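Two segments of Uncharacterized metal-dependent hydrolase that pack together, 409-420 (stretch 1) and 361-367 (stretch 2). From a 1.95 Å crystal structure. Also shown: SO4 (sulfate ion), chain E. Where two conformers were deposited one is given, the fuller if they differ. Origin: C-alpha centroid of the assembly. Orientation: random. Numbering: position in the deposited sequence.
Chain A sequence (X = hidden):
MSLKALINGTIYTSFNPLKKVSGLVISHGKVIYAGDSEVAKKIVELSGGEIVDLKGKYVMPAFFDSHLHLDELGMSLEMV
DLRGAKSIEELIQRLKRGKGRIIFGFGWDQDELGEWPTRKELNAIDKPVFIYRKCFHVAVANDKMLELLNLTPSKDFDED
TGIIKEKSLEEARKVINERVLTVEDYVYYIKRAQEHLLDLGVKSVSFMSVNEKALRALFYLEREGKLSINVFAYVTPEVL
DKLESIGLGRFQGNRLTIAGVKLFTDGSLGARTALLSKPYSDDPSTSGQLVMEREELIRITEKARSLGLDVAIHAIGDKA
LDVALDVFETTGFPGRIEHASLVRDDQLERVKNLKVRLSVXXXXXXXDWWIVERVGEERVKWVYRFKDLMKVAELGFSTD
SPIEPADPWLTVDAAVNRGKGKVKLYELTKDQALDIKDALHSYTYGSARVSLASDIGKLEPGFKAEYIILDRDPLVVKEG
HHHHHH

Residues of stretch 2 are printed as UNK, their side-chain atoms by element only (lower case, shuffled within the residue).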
ATOM      1  N   TRP A 409      31.124  -2.676   0.313  1.00 30.71           N
ATOM      2  CA  TRP A 409      32.479  -2.426  -0.143  1.00 30.82           C
ATOM      3  C   TRP A 409      33.216  -3.700  -0.532  1.00 28.96           C
ATOM      4  O   TRP A 409      34.039  -3.677  -1.448  1.00 33.84           O
ATOM      5  CB  TRP A 409      33.262  -1.595   0.885  1.00 28.35           C
ATOM      6  CG  TRP A 409      32.722  -0.204   0.976  1.00 30.69           C
ATOM      7  CD1 TRP A 409      32.052   0.343   2.025  1.00 33.23           C
ATOM      8  CD2 TRP A 409      32.758   0.804  -0.050  1.00 32.43           C
ATOM      9  NE1 TRP A 409      31.694   1.636   1.733  1.00 34.56           N
ATOM     10  CE2 TRP A 409      32.107   1.942   0.466  1.00 32.45           C
ATOM     11  CE3 TRP A 409      33.278   0.854  -1.351  1.00 31.80           C
ATOM     12  CZ2 TRP A 409      31.964   3.126  -0.268  1.00 37.43           C
ATOM     13  CZ3 TRP A 409      33.144   2.029  -2.078  1.00 33.89           C
ATOM     14  CH2 TRP A 409      32.488   3.150  -1.532  1.00 33.39           C
ATOM     15  N   LEU A 410      32.893  -4.809   0.136  1.00 31.83           N
ATOM     16  CA  LEU A 410      33.415  -6.122  -0.254  1.00 33.04           C
ATOM     17  C   LEU A 410      32.915  -6.561  -1.633  1.00 36.77           C
ATOM     18  O   LEU A 410      33.640  -7.215  -2.376  1.00 32.77           O
ATOM     19  CB  LEU A 410      33.088  -7.187   0.797  1.00 31.74           C
ATOM     20  CG  LEU A 410      33.660  -7.023   2.209  1.00 36.26           C
ATOM     21  CD1 LEU A 410      33.256  -8.209   3.078  1.00 41.35           C
ATOM     22  CD2 LEU A 410      35.186  -6.864   2.177  1.00 39.82           C
ATOM     23  N   THR A 411      31.684  -6.177  -1.976  1.00 30.32           N
ATOM     24  CA  THR A 411      31.110  -6.515  -3.275  1.00 32.12           C
ATOM     25  C   THR A 411      31.632  -5.587  -4.367  1.00 29.35           C
ATOM     26  O   THR A 411      31.877  -6.032  -5.493  1.00 29.61           O
ATOM     27  CB  THR A 411      29.551  -6.571  -3.195  1.00 29.29           C
ATOM     28  OG1 THR A 411      29.170  -7.801  -2.561  1.00 31.59           O
ATOM     29  CG2 THR A 411      28.886  -6.485  -4.573  1.00 30.81           C
ATOM     30  N   VAL A 412      31.830  -4.309  -4.025  1.00 29.99           N
ATOM     31  CA  VAL A 412      32.491  -3.361  -4.930  1.00 33.18           C
ATOM     32  C   VAL A 412      33.893  -3.876  -5.280  1.00 33.84           C
ATOM     33  O   VAL A 412      34.268  -3.930  -6.453  1.00 33.57           O
ATOM     34  CB  VAL A 412      32.572  -1.933  -4.327  1.00 30.50           C
ATOM     35  CG1 VAL A 412      33.453  -1.001  -5.195  1.00 33.44           C
ATOM     36  CG2 VAL A 412      31.172  -1.329  -4.189  1.00 30.51           C
ATOM     37  N   ASP A 413      34.637  -4.299  -4.261  1.00 33.47           N
ATOM     38  CA  ASP A 413      35.989  -4.813  -4.472  1.00 33.58           C
ATOM     39  C   ASP A 413      36.012  -6.028  -5.402  1.00 36.33           C
ATOM     40  O   ASP A 413      36.883  -6.137  -6.271  1.00 34.72           O
ATOM     41  CB  ASP A 413      36.652  -5.153  -3.146  1.00 34.77           C
ATOM     42  CG  ASP A 413      38.166  -5.286  -3.281  1.00 57.92           C
ATOM     43  OD1 ASP A 413      38.799  -4.377  -3.851  1.00 57.55           O
ATOM     44  OD2 ASP A 413      38.725  -6.296  -2.822  1.00 50.33           O
ATOM     45  N   ALA A 414      35.035  -6.917  -5.221  1.00 32.22           N
ATOM     46  CA  ALA A 414      34.882  -8.113  -6.042  1.00 33.17           C
ATOM     47  C   ALA A 414      34.657  -7.780  -7.512  1.00 33.80           C
ATOM     48  O   ALA A 414      35.236  -8.414  -8.385  1.00 32.36           O
ATOM     49  CB  ALA A 414      33.753  -8.972  -5.500  1.00 32.90           C
ATOM     50  N   ALA A 415      33.826  -6.780  -7.785  1.00 29.75           N
ATOM     51  CA  ALA A 415      33.560  -6.361  -9.156  1.00 31.17           C
ATOM     52  C   ALA A 415      34.755  -5.673  -9.801  1.00 35.38           C
ATOM     53  O   ALA A 415      35.004  -5.846 -10.995  1.00 36.64           O
ATOM     54  CB  ALA A 415      32.345  -5.444  -9.206  1.00 28.89           C
ATOM     55  N   VAL A 416      35.478  -4.889  -9.009  1.00 33.37           N
ATOM     56  CA  VAL A 416      36.610  -4.116  -9.511  1.00 36.94           C
ATOM     57  C   VAL A 416      37.851  -5.003  -9.672  1.00 35.76           C
ATOM     58  O   VAL A 416      38.517  -4.953 -10.701  1.00 39.08           O
ATOM     59  CB  VAL A 416      36.891  -2.854  -8.627  1.00 35.39           C
ATOM     60  CG1 VAL A 416      38.182  -2.120  -9.068  1.00 41.84           C
ATOM     61  CG2 VAL A 416      35.707  -1.886  -8.691  1.00 32.44           C
ATOM     62  N   ASN A 417      38.121  -5.845  -8.675  1.00 35.26           N
ATOM     63  CA  ASN A 417      39.359  -6.631  -8.641  1.00 41.55           C
ATOM     64  C   ASN A 417      39.243  -8.119  -8.938  1.00 45.18           C
ATOM     65  O   ASN A 417      40.262  -8.816  -9.032  1.00 44.74           O
ATOM     66  CB  ASN A 417      40.085  -6.393  -7.314  1.00 36.15           C
ATOM     67  CG  ASN A 417      40.513  -4.955  -7.155  1.00 41.47           C
ATOM     68  OD1 ASN A 417      41.098  -4.378  -8.064  1.00 49.49           O
ATOM     69  ND2 ASN A 417      40.207  -4.363  -6.013  1.00 46.05           N
ATOM     70  N   ARG A 418      38.005  -8.598  -9.065  1.00 37.11           N
ATOM     71  CA  ARG A 418      37.695  -9.969  -9.510  1.00 39.88           C
ATOM     72  C   ARG A 418      38.439 -11.116  -8.827  1.00 39.01           C
ATOM     73  O   ARG A 418      38.721 -12.123  -9.458  1.00 36.14           O
ATOM     74  CB  ARG A 418      37.804 -10.093 -11.038  1.00 44.54           C
ATOM     75  CG  ARG A 418      36.580  -9.587 -11.767  1.00 45.79           C
ATOM     76  CD  ARG A 418      36.593  -9.930 -13.249  1.00 36.07           C
ATOM     77  NE  ARG A 418      36.071 -11.264 -13.574  1.00 36.66           N
ATOM     78  CZ  ARG A 418      34.775 -11.566 -13.686  1.00 35.56           C
ATOM     79  NH1 ARG A 418      33.844 -10.648 -13.450  1.00 27.20           N
ATOM     80  NH2 ARG A 418      34.407 -12.798 -14.014  1.00 31.94           N
ATOM     81  N   GLY A 419      38.722 -10.974  -7.539  1.00 36.87           N
ATOM     82  CA  GLY A 419      39.369 -12.036  -6.779  1.00 35.98           C
ATOM     83  C   GLY A 419      40.863 -12.169  -7.015  1.00 34.76           C
ATOM     84  O   GLY A 419      41.426 -13.240  -6.776  1.00 38.11           O
ATOM     85  N   LYS A 420      41.493 -11.102  -7.508  1.00 35.62           N
ATOM     86  CA  LYS A 420      42.957 -11.066  -7.677  1.00 42.79           C
ATOM     87  C   LYS A 420      43.639 -11.498  -6.380  1.00 44.72           C
ATOM     88  O   LYS A 420      43.359 -10.942  -5.316  1.00 38.13           O
ATOM     89  CB  LYS A 420      43.420  -9.666  -8.088  1.00 43.23           C
ATOM     90  CG  LYS A 420      44.921  -9.552  -8.386  1.00 49.34           C
ATOM     91  CD  LYS A 420      45.256  -8.274  -9.161  1.00 53.17           C
ATOM     92  CE  LYS A 420      45.360  -7.052  -8.256  1.00 83.81           C
ATOM     93  NZ  LYS A 420      45.819  -5.842  -9.006  1.00 88.47           N
ATOM     94  N   UNK A 361      25.649 -10.760  -8.484  1.00 27.55           N
ATOM     95  CA  UNK A 361      26.247 -10.790  -7.151  1.00 29.07           C
ATOM     96  C   UNK A 361      27.764 -10.988  -7.242  1.00 30.45           C
ATOM     97  O   UNK A 361      28.243 -12.119  -7.165  1.00 27.80           O
ATOM     98  n   UNK A 361      22.154 -11.422  -7.381  1.00 41.00           N
ATOM     99  c   UNK A 361      24.116 -11.768  -5.999  1.00 33.16           C
ATOM    100  o   UNK A 361      23.546 -13.110  -7.895  1.00 38.14           O
ATOM    101  c   UNK A 361      25.617 -11.905  -6.306  1.00 30.85           C
ATOM    102  c   UNK A 361      23.239 -12.164  -7.171  1.00 34.03           C
ATOM    103  N   UNK A 362      28.521  -9.896  -7.452  1.00 32.09           N
ATOM    104  CA  UNK A 362      29.981  -9.989  -7.656  1.00 32.28           C
ATOM    105  C   UNK A 362      30.794 -10.734  -6.592  1.00 32.84           C
ATOM    106  O   UNK A 362      31.793 -11.356  -6.938  1.00 34.78           O
ATOM    107  c   UNK A 362      30.414  -8.524  -7.775  1.00 30.75           C
ATOM    108  c   UNK A 362      29.188  -7.842  -8.338  1.00 31.75           C
ATOM    109  c   UNK A 362      28.043  -8.508  -7.615  1.00 26.09           C
ATOM    110  N   UNK A 363      30.365 -10.716  -5.332  1.00 31.76           N
ATOM    111  CA  UNK A 363      31.098 -11.443  -4.293  1.00 33.39           C
ATOM    112  C   UNK A 363      31.097 -12.974  -4.453  1.00 36.65           C
ATOM    113  O   UNK A 363      31.927 -13.658  -3.846  1.00 30.80           O
ATOM    114  n   UNK A 363      31.766 -12.433  -1.102  1.00 32.30           N
ATOM    115  n   UNK A 363      33.472 -11.290  -0.498  1.00 35.47           N
ATOM    116  c   UNK A 363      31.743 -11.277  -1.849  1.00 34.20           C
ATOM    117  c   UNK A 363      32.808 -12.412  -0.290  1.00 36.25           C
ATOM    118  c   UNK A 363      32.831 -10.564  -1.472  1.00 36.19           C
ATOM    119  c   UNK A 363      30.692 -11.005  -2.881  1.00 30.50           C
ATOM    120  N   UNK A 364      30.196 -13.508  -5.289  1.00 29.39           N
ATOM    121  CA  UNK A 364      30.229 -14.932  -5.665  1.00 29.98           C
ATOM    122  C   UNK A 364      31.552 -15.344  -6.332  1.00 31.92           C
ATOM    123  O   UNK A 364      31.952 -16.493  -6.220  1.00 33.85           O
ATOM    124  c   UNK A 364      27.109 -14.667  -5.103  1.00 38.30           C
ATOM    125  c   UNK A 364      29.062 -15.307  -6.595  1.00 33.11           C
ATOM    126  c   UNK A 364      25.972 -17.183  -5.358  1.00 45.02           C
ATOM    127  c   UNK A 364      25.328 -16.219  -4.589  1.00 41.65           C
ATOM    128  c   UNK A 364      25.888 -14.963  -4.460  1.00 31.28           C
ATOM    129  c   UNK A 364      27.175 -16.881  -6.001  1.00 47.12           C
ATOM    130  c   UNK A 364      27.760 -15.622  -5.877  1.00 32.08           C
ATOM    131  N   UNK A 365      32.203 -14.420  -7.044  1.00 32.44           N
ATOM    132  CA  UNK A 365      33.561 -14.643  -7.579  1.00 36.44           C
ATOM    133  C   UNK A 365      34.518 -15.124  -6.476  1.00 36.36           C
ATOM    134  O   UNK A 365      35.288 -16.069  -6.673  1.00 37.69           O
ATOM    135  c   UNK A 365      35.642 -13.474  -8.521  1.00 39.17           C
ATOM    136  c   UNK A 365      33.371 -13.023  -9.522  1.00 34.44           C
ATOM    137  c   UNK A 365      33.583 -11.611  -9.984  1.00 36.82           C
ATOM    138  c   UNK A 365      34.130 -13.355  -8.232  1.00 37.44           C
ATOM    139  N   UNK A 366      34.410 -14.495  -5.307  1.00 36.82           N
ATOM    140  CA  UNK A 366      35.272 -14.814  -4.177  0.50 37.18           C
ATOM    141  C   UNK A 366      34.890 -16.116  -3.484  1.00 40.13           C
ATOM    142  O   UNK A 366      35.768 -16.941  -3.192  1.00 37.04           O
ATOM    143  c   UNK A 366      35.839 -14.048  -1.798  0.50 39.66           C
ATOM    144  c   UNK A 366      35.350 -13.620  -3.190  0.50 39.81           C
ATOM    145  c   UNK A 366      36.280 -12.560  -3.773  0.50 39.94           C
ATOM    146  c   UNK A 366      35.965 -11.183  -3.323  0.50 38.32           C
ATOM    147  N   UNK A 367      33.591 -16.312  -3.243  1.00 33.21           N
ATOM    148  CA  UNK A 367      33.108 -17.468  -2.492  0.50 32.95           C
ATOM    149  C   UNK A 367      33.143 -18.764  -3.295  1.00 35.02           C
ATOM    150  O   UNK A 367      33.457 -19.829  -2.753  1.00 36.97           O
ATOM    151  c   UNK A 367      31.690 -17.217  -1.968  0.50 34.48           C
ATOM    152  o   UNK A 367      31.692 -16.229  -0.956  0.50 43.53           O
TER
HETATM  153  S   SO4 E   4      36.634 -10.807   1.224  1.00 54.72           S
HETATM  154  O1  SO4 E   4      37.082 -10.144   2.444  1.00 56.57           O
HETATM  155  O2  SO4 E   4      37.790 -11.150   0.398  1.00 51.42           O
HETATM  156  O3  SO4 E   4      35.878 -12.006   1.568  1.00 54.59           O
HETATM  157  O4  SO4 E   4      35.778  -9.903   0.464  1.00 55.79           O
HETATM  158  O   HOH W   1      27.962  -9.767  -4.069  1.00 25.52           O

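Position 361 carries three carbons in a row, the third bonded to one oxygen and one nitrogen. That is a carboxamide at the end of a two-carbon arm. Its CA-to-CB bond points away from stretch 1, and the side chain makes no contact there. The residue is Gln361.

Position 362 has three carbons that close a ring onto the backbone N. The CB lies 3.9 Å from Ala415 CB and 3.7 Å from Thr411 O. A ring fused to the backbone nitrogen means proline, Pro362. Its CD meets Thr411 CG2 at 3.7 Å, so the ring rests against the helix of stretch 1.

Position 363 shows one carbon, then a five-membered ring of three carbons and two nitrogens. Its CB is 3.6 Å from Thr411 OG1. The imidazole identifies His363. Its CD2 lies 3.6 Å from Leu410 O, which sits at the ring edge. Its NE2 donates a hydrogen bond to sulfate O4 at 2.9 Å and a weak one to O3 at 3.3 Å. The sulfate probably comes from the crystallisation liquor.

Position 364 has one carbon followed by a ring of six carbons, with no heteroatom. Its CA-to-CB bond points away from stretch 1, and the side chain does not touch it. This is Phe364. Its N donates a hydrogen bond to Gln361 O at 3.0 Å, within a type I turn.

Position 365 has four carbons, forked at the first, with one arm two carbons long. Its CA-to-CB bond points toward stretch 1, and one of its carbons approaches the Arg418 backbone oxygen. The fork identifies Ile365. Ile365 CG2 lies 3.5 Å from Arg418 O; CD1 lies over one face of the Arg418 guanidinium, 3.6 Å from NH1.

Position 366 has the same four-carbon fork. Its CA-to-CB bond points sideways, but the end of the side chain comes nearer and reaches Ala414. This is Ile366, with CD1 3.8 Å from Ala414 CB. Two conformers were deposited; one is given.

Position 367 has one carbon and one oxygen. It is out of reach of stretch 1. This is Ser367.

No direct hydrogen bond crosses the contact, which buries 468 Å². It works by close packing. The CA-to-CB bond of Ala414 points toward stretch 2, and its small CB comes within 3.4 Å of Pro362 O. Gly419 also allows a close approach: an ideal CB there would lie a tight 3.4 Å from Ile365 CG2. Its positive phi also favours glycine. One water adds a polar link, accepting from His363 N at 2.9 Å and donating to Thr411 OG1 at 2.8 Å.

Stretch 2 361-367: QPHFIIS
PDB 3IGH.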